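NEQ011 (PDB 6GQ8) is a neelaredoxin-type superoxide reductase that binds an iron(III) ion and probably reduces superoxide to hydrogen peroxide. Local coordinates at residues 65-68 against 69-72. Sequence-based numbering, arbitrary orientation.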
ATOM      1  N   PHE A  65      -0.329  -9.002  -0.760  1.00 26.62           N
ATOM      2  CA  PHE A  65       0.361 -10.287  -0.786  1.00 26.55           C
ATOM      3  C   PHE A  65       1.495 -10.172  -1.799  1.00 26.49           C
ATOM      4  O   PHE A  65       1.251 -10.136  -3.009  1.00 26.65           O
ATOM      5  CB  PHE A  65      -0.615 -11.405  -1.144  1.00 27.03           C
ATOM      6  CG  PHE A  65      -1.910 -11.342  -0.379  1.00 35.15           C
ATOM      7  CD1 PHE A  65      -1.942 -11.612   0.981  1.00 27.67           C
ATOM      8  CD2 PHE A  65      -3.092 -10.993  -1.014  1.00 32.62           C
ATOM      9  CE1 PHE A  65      -3.131 -11.552   1.690  1.00 27.88           C
ATOM     10  CE2 PHE A  65      -4.282 -10.926  -0.309  1.00 30.71           C
ATOM     11  CZ  PHE A  65      -4.301 -11.209   1.045  1.00 29.50           C
ATOM     12  N   LYS A  66       2.733 -10.112  -1.309  1.00 27.22           N
ATOM     13  CA  LYS A  66       3.834  -9.569  -2.098  1.00 35.77           C
ATOM     14  C   LYS A  66       4.671 -10.611  -2.827  1.00 34.66           C
ATOM     15  O   LYS A  66       5.282 -10.279  -3.849  1.00 30.80           O
ATOM     16  CB  LYS A  66       4.761  -8.737  -1.204  1.00 36.94           C
ATOM     17  CG  LYS A  66       4.150  -7.439  -0.706  1.00 38.47           C
ATOM     18  CD  LYS A  66       3.798  -6.535  -1.870  1.00 35.69           C
ATOM     19  CE  LYS A  66       3.902  -5.069  -1.503  1.00 33.41           C
ATOM     20  NZ  LYS A  66       3.606  -4.238  -2.694  1.00 33.39           N
ATOM     21  N   ALA A  67       4.734 -11.847  -2.342  1.00 29.89           N
ATOM     22  CA  ALA A  67       5.596 -12.865  -2.929  1.00 31.52           C
ATOM     23  C   ALA A  67       4.777 -13.802  -3.809  1.00 34.26           C
ATOM     24  O   ALA A  67       3.725 -14.297  -3.389  1.00 31.74           O
ATOM     25  CB  ALA A  67       6.330 -13.657  -1.847  1.00 33.43           C
ATOM     26  N   HIS A  68       5.271 -14.052  -5.021  1.00 32.45           N
ATOM     27  CA  HIS A  68       4.570 -14.874  -6.001  1.00 33.15           C
ATOM     28  C   HIS A  68       5.563 -15.713  -6.793  1.00 38.52           C
ATOM     29  O   HIS A  68       5.437 -15.876  -8.011  1.00 42.46           O
ATOM     30  CB  HIS A  68       3.720 -14.014  -6.938  1.00 33.92           C
ATOM     31  CG  HIS A  68       2.836 -13.039  -6.224  1.00 31.89           C
ATOM     32  ND1 HIS A  68       1.703 -13.424  -5.541  1.00 30.01           N
ATOM     33  CD2 HIS A  68       2.916 -11.692  -6.091  1.00 28.78           C
ATOM     34  CE1 HIS A  68       1.128 -12.359  -5.010  1.00 33.16           C
ATOM     35  NE2 HIS A  68       1.842 -11.295  -5.332  1.00 27.79           N
ATOM     36  N   GLY A  69       6.567 -16.253  -6.108  1.00 36.52           N
ATOM     37  CA  GLY A  69       7.554 -17.123  -6.722  1.00 44.62           C
ATOM     38  C   GLY A  69       8.989 -16.679  -6.548  1.00 44.90           C
ATOM     39  O   GLY A  69       9.902 -17.472  -6.826  1.00 43.84           O
ATOM     40  N   GLU A  70       9.230 -15.450  -6.096  1.00 46.28           N
ATOM     41  CA  GLU A  70      10.591 -14.973  -5.883  1.00 49.48           C
ATOM     42  C   GLU A  70      11.315 -15.868  -4.888  1.00 48.51           C
ATOM     43  O   GLU A  70      10.917 -15.966  -3.723  1.00 49.27           O
ATOM     44  CB  GLU A  70      10.572 -13.527  -5.386  1.00 52.44           C
ATOM     45  CG  GLU A  70      10.056 -12.517  -6.405  1.00 55.95           C
ATOM     46  CD  GLU A  70       8.549 -12.351  -6.365  1.00 55.01           C
ATOM     47  OE1 GLU A  70       7.875 -13.159  -5.696  1.00 52.48           O
ATOM     48  OE2 GLU A  70       8.040 -11.408  -7.006  1.00 56.39           O
ATOM     49  N   TYR A  71      12.378 -16.524  -5.357  1.00 46.45           N
ATOM     50  CA  TYR A  71      13.142 -17.478  -4.553  1.00 51.17           C
ATOM     51  C   TYR A  71      12.236 -18.550  -3.949  1.00 49.93           C
ATOM     52  O   TYR A  71      12.474 -19.030  -2.838  1.00 51.20           O
ATOM     53  CB  TYR A  71      13.943 -16.757  -3.464  1.00 49.90           C
ATOM     54  CG  TYR A  71      14.874 -15.690  -4.004  1.00 50.98           C
ATOM     55  CD1 TYR A  71      16.030 -16.033  -4.690  1.00 52.00           C
ATOM     56  CD2 TYR A  71      14.593 -14.339  -3.829  1.00 50.92           C
ATOM     57  CE1 TYR A  71      16.883 -15.066  -5.189  1.00 53.72           C
ATOM     58  CE2 TYR A  71      15.442 -13.361  -4.327  1.00 51.10           C
ATOM     59  CZ  TYR A  71      16.585 -13.732  -5.005  1.00 53.17           C
ATOM     60  OH  TYR A  71      17.436 -12.770  -5.503  1.00 52.09           O
ATOM     61  N   ASN A  72      11.194 -18.928  -4.695  1.00 48.59           N
ATOM     62  CA  ASN A  72      10.248 -19.973  -4.300  1.00 47.03           C
ATOM     63  C   ASN A  72       9.483 -19.599  -3.033  1.00 48.79           C
ATOM     64  O   ASN A  72       9.074 -20.468  -2.260  1.00 47.41           O
ATOM     65  CB  ASN A  72      10.948 -21.327  -4.130  1.00 50.81           C
ATOM     66  CG  ASN A  72      11.604 -21.801  -5.412  1.00 58.38           C
ATOM     67  OD1 ASN A  72      11.009 -21.735  -6.489  1.00 57.70           O
ATOM     68  ND2 ASN A  72      12.843 -22.263  -5.307  1.00 63.08           N
TER
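Glu-70 sets its CG beside its own backbone N (chi1 -67°) and then bends sharply at the next bond (chi2 87°), a fold in the chain that carries the carboxylate back along the loop to the amide of His-68. There OE1 takes the backbone N-H: His-68 N to Glu-70 OE1 is 2.8 Å, the hydrogen bond is nearly straight at 173°, and the lone pair used is the syn one, on the side of the other oxygen. The same oxygen lies alongside the preceding residue, 3.6 Å from Ala-67 CA and 4.2 Å from Ala-67 CB. Between donor and acceptor sits Gly-69, whose backbone angles would drive a CB into His-68 O. Beyond it the chain reverses in a beta turn close to type II, closed by Asn-72 N to Gly-69 O at 2.9 Å. All this belongs to the loop that leads from strand 58-65, outermost in its sheet within this chain, to strand 74-84 of the other sheet of the immunoglobulin-like beta sandwich of this family. With an alanine here in place of Glu-70, the His-68 amide would probably lose this acceptor, and the corner at Gly-69 would be freer to shift. The imidazole of His-68 takes no part in the bond to Glu-70; it stacks on the ring of His-42 and its ND1 hydrogen-bonds to Asn-37 OD1. The His-68 side chain lies about 8 Å from that of the iron ligand His-35 and about 11 Å from the iron itself, while Glu-70 packs on Thr-98 of a neighbouring subunit.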